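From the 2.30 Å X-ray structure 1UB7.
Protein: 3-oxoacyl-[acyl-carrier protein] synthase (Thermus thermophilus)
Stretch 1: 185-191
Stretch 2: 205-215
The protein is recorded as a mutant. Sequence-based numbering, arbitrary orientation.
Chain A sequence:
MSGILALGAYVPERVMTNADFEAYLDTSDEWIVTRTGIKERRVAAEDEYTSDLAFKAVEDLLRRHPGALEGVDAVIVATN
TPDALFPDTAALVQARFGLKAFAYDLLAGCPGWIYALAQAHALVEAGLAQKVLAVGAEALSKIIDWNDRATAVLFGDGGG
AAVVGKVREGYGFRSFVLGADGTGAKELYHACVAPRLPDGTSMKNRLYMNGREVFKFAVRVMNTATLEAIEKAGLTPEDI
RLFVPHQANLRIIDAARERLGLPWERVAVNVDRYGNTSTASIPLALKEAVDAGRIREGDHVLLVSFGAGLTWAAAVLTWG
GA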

# COMPACT_ATOMS: atom_id res chain seq x y z
N ALA A 185 1.78 -14.76 10.83
CA ALA A 185 1.54 -14.67 9.39
C ALA A 185 0.99 -15.99 8.85
O ALA A 185 0.28 -16.01 7.84
CB ALA A 185 2.84 -14.31 8.68
N LYS A 186 1.33 -17.09 9.53
CA LYS A 186 0.88 -18.43 9.13
C LYS A 186 -0.60 -18.69 9.43
O LYS A 186 -1.20 -19.62 8.87
CB LYS A 186 1.72 -19.48 9.87
CG LYS A 186 1.88 -19.16 11.34
CD LYS A 186 2.40 -20.33 12.14
CE LYS A 186 2.82 -19.89 13.54
NZ LYS A 186 1.79 -19.04 14.21
N GLU A 187 -1.19 -17.86 10.29
CA GLU A 187 -2.59 -17.97 10.71
C GLU A 187 -3.63 -17.54 9.68
O GLU A 187 -4.80 -17.94 9.76
CB GLU A 187 -2.80 -17.17 12.00
CG GLU A 187 -1.73 -17.43 13.04
CD GLU A 187 -1.78 -18.85 13.59
OE1 GLU A 187 -2.16 -19.77 12.84
OE2 GLU A 187 -1.41 -19.03 14.77
N LEU A 188 -3.21 -16.72 8.72
CA LEU A 188 -4.11 -16.23 7.67
C LEU A 188 -3.25 -15.71 6.52
O LEU A 188 -2.39 -14.85 6.73
CB LEU A 188 -5.01 -15.12 8.22
CG LEU A 188 -6.04 -14.45 7.30
CD1 LEU A 188 -6.95 -15.50 6.65
CD2 LEU A 188 -6.86 -13.46 8.10
N TYR A 189 -3.48 -16.24 5.31
CA TYR A 189 -2.70 -15.83 4.15
C TYR A 189 -3.17 -16.39 2.79
O TYR A 189 -4.08 -17.22 2.70
CB TYR A 189 -1.23 -16.23 4.36
CG TYR A 189 -1.01 -17.72 4.53
CD1 TYR A 189 -1.17 -18.60 3.44
CD2 TYR A 189 -0.69 -18.27 5.77
CE1 TYR A 189 -1.03 -19.97 3.60
CE2 TYR A 189 -0.54 -19.65 5.94
CZ TYR A 189 -0.71 -20.49 4.84
OH TYR A 189 -0.58 -21.85 4.99
N HIS A 190 -2.51 -15.90 1.74
CA HIS A 190 -2.72 -16.29 0.36
C HIS A 190 -1.49 -15.75 -0.38
O HIS A 190 -1.37 -14.54 -0.60
CB HIS A 190 -4.00 -15.68 -0.23
CG HIS A 190 -4.20 -15.98 -1.69
ND1 HIS A 190 -3.38 -15.46 -2.67
CD2 HIS A 190 -5.10 -16.77 -2.33
CE1 HIS A 190 -3.77 -15.91 -3.85
NE2 HIS A 190 -4.81 -16.71 -3.67
N ALA A 191 -0.57 -16.64 -0.72
CA ALA A 191 0.65 -16.24 -1.40
C ALA A 191 0.41 -15.38 -2.63
O ALA A 191 -0.73 -15.17 -3.06
CB ALA A 191 1.45 -17.48 -1.78
N ASN A 205 -1.87 -22.22 -3.43
CA ASN A 205 -2.56 -21.27 -4.31
C ASN A 205 -3.98 -20.85 -3.89
O ASN A 205 -4.76 -20.37 -4.72
CB ASN A 205 -2.59 -21.80 -5.76
CG ASN A 205 -3.47 -23.04 -5.93
OD1 ASN A 205 -4.64 -23.06 -5.53
ND2 ASN A 205 -2.92 -24.08 -6.55
N ARG A 206 -4.32 -21.03 -2.62
CA ARG A 206 -5.64 -20.66 -2.13
C ARG A 206 -5.66 -20.05 -0.73
O ARG A 206 -4.74 -20.24 0.06
CB ARG A 206 -6.60 -21.85 -2.19
CG ARG A 206 -7.11 -22.14 -3.60
CD ARG A 206 -7.82 -20.91 -4.17
NE ARG A 206 -8.07 -21.02 -5.61
CZ ARG A 206 -8.62 -20.07 -6.35
NH1 ARG A 206 -8.99 -18.92 -5.80
NH2 ARG A 206 -8.81 -20.27 -7.65
N LEU A 207 -6.73 -19.30 -0.46
CA LEU A 207 -6.91 -18.63 0.82
C LEU A 207 -6.95 -19.64 1.96
O LEU A 207 -7.76 -20.57 1.94
CB LEU A 207 -8.21 -17.82 0.79
CG LEU A 207 -8.40 -16.69 1.80
CD1 LEU A 207 -9.64 -15.92 1.43
CD2 LEU A 207 -8.50 -17.23 3.21
N TYR A 208 -6.08 -19.46 2.95
CA TYR A 208 -6.02 -20.34 4.13
C TYR A 208 -6.27 -19.56 5.43
O TYR A 208 -5.83 -18.42 5.57
CB TYR A 208 -4.65 -21.03 4.23
CG TYR A 208 -4.41 -21.64 5.59
CD1 TYR A 208 -5.12 -22.77 6.00
CD2 TYR A 208 -3.55 -21.04 6.51
CE1 TYR A 208 -4.98 -23.28 7.29
CE2 TYR A 208 -3.40 -21.54 7.80
CZ TYR A 208 -4.13 -22.66 8.18
OH TYR A 208 -4.01 -23.16 9.46
N MET A 209 -6.96 -20.20 6.38
CA MET A 209 -7.26 -19.56 7.66
C MET A 209 -7.31 -20.52 8.86
O MET A 209 -7.93 -21.58 8.81
CB MET A 209 -8.58 -18.78 7.57
CG MET A 209 -8.80 -17.76 8.69
SD MET A 209 -10.43 -16.92 8.68
CE MET A 209 -10.11 -15.47 7.63
N ASN A 210 -6.62 -20.13 9.93
CA ASN A 210 -6.57 -20.88 11.18
C ASN A 210 -7.60 -20.18 12.06
O ASN A 210 -7.24 -19.41 12.96
CB ASN A 210 -5.18 -20.75 11.82
CG ASN A 210 -4.96 -21.71 12.99
OD1 ASN A 210 -5.75 -21.78 13.93
ND2 ASN A 210 -3.85 -22.45 12.93
N GLY A 211 -8.88 -20.42 11.78
CA GLY A 211 -9.95 -19.79 12.54
C GLY A 211 -9.86 -19.74 14.06
O GLY A 211 -10.11 -18.70 14.67
N ARG A 212 -9.51 -20.86 14.67
CA ARG A 212 -9.43 -20.95 16.13
C ARG A 212 -8.52 -19.91 16.78
O ARG A 212 -8.87 -19.31 17.80
CB ARG A 212 -8.99 -22.37 16.53
CG ARG A 212 -10.06 -23.45 16.31
CD ARG A 212 -10.60 -23.46 14.87
NE ARG A 212 -9.60 -23.81 13.86
CZ ARG A 212 -9.82 -23.82 12.55
NH1 ARG A 212 -11.02 -23.51 12.07
NH2 ARG A 212 -8.85 -24.17 11.70
N GLU A 213 -7.35 -19.69 16.19
CA GLU A 213 -6.41 -18.71 16.72
C GLU A 213 -6.86 -17.31 16.33
O GLU A 213 -6.75 -16.37 17.12
CB GLU A 213 -5.00 -18.98 16.20
CG GLU A 213 -4.44 -20.34 16.60
CD GLU A 213 -4.53 -20.58 18.10
OE1 GLU A 213 -4.02 -19.74 18.87
OE2 GLU A 213 -5.11 -21.62 18.50
N VAL A 214 -7.36 -17.18 15.10
CA VAL A 214 -7.85 -15.90 14.59
C VAL A 214 -8.98 -15.39 15.50
O VAL A 214 -9.12 -14.18 15.71
CB VAL A 214 -8.36 -16.04 13.13
CG1 VAL A 214 -8.90 -14.72 12.62
CG2 VAL A 214 -7.23 -16.53 12.24
N PHE A 215 -9.77 -16.32 16.04
CA PHE A 215 -10.88 -16.00 16.93
C PHE A 215 -10.32 -15.45 18.24
O PHE A 215 -10.76 -14.40 18.74
CB PHE A 215 -11.71 -17.26 17.22
CG PHE A 215 -12.96 -16.99 18.01
CD1 PHE A 215 -12.88 -16.59 19.34
CD2 PHE A 215 -14.21 -17.10 17.42
CE1 PHE A 215 -14.03 -16.29 20.07
CE2 PHE A 215 -15.37 -16.81 18.14
CZ PHE A 215 -15.28 -16.40 19.46

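In a short antiparallel ladder, rotamers can add side-chain contacts to the backbone bonds that set the register. The pairing of residues 185-191 with 205-215 in this Thermus thermophilus 3-oxoacyl-[acyl-carrier protein] synthase is a compact example, with 571 Å² buried when both sides are summed.

The backbone supplies the register. Tyr189 and Tyr208 form the hydrogen-bonded pair: Tyr208 N donates to Tyr189 O at 3.0 Å and is almost straight, while Tyr189 N donates to Tyr208 O at 3.2 Å. Two residues along, Asn210 N donates to Glu187 O at 2.9 Å, so the ladder is tied once more just where the second stretch leaves its strand. Between these ties lies the non-hydrogen-bonded pair of Leu188 and Met209, whose CA atoms are 4.6 Å apart; here Leu188 CA makes a CA-H...O contact with Tyr208 O at 3.5 Å.

Alternation along the strands sends the side chains of Leu188 and Met209 to one face and those of the two tyrosines to the other. On the first face, Leu188 combines chi1 t with chi2 p, and its CD1 lies 3.3 Å from Met209 CE and 4.2 Å from Leu207 CD2. Met209 is extended through chi1 and chi2, both t, and then bends at chi3, m. An unbranched thioether can turn in this way near its tip, and branched leucine offers methyl groups to a contact that asks for no polar partner.

On the tyrosine face the two rings have different chi1 wells, p for Tyr189 and t for Tyr208, although chi2 is 70° in both. The rings meet obliquely, with planes at 42° and centroids 5.1 Å apart; Tyr189 CZ comes within 3.3 Å of Tyr208 CD2. Tyr208 CB also makes an off-centre CH-pi contact, 4.3 Å from the centroid of the Tyr189 ring. The Tyr208 ring packs obliquely against its neighbour while its edge meets the preceding loop, where Tyr208 CE2 approaches Lys186 O at 3.1 Å; a broad aromatic side chain can make both contacts.

His190, chi1 t, extends its ring along the other stretch, so that Leu207 N lies at the edge of the ring, 3.5 Å from His190 CD2. Its ND1 is occupied locally by a weak hydrogen bond to Ala191 O at 2.7 Å.

At the opposite end of the ladder, strand gives way to helix. Asn210, chi1 t, occupies the N-cap position, and its OD1 accepts a weak capping bond from Glu213 N at 3.5 Å. Asparagine suits this place because its short side chain can bring an amide oxygen back to an NH of the first helical turn; here Glu213 N also bonds weakly to Asn210 O, 3.2 Å away. Glu187 curls through two m rotamers, bringing OE2 to 3.2 Å from Lys186 NZ in a salt bridge and to 3.8 Å from Glu213 CG. Nearby, buried Val214 places CG2 3.7 Å from Glu187 O, an apolar methyl beside the carbonyl that Asn210 N binds.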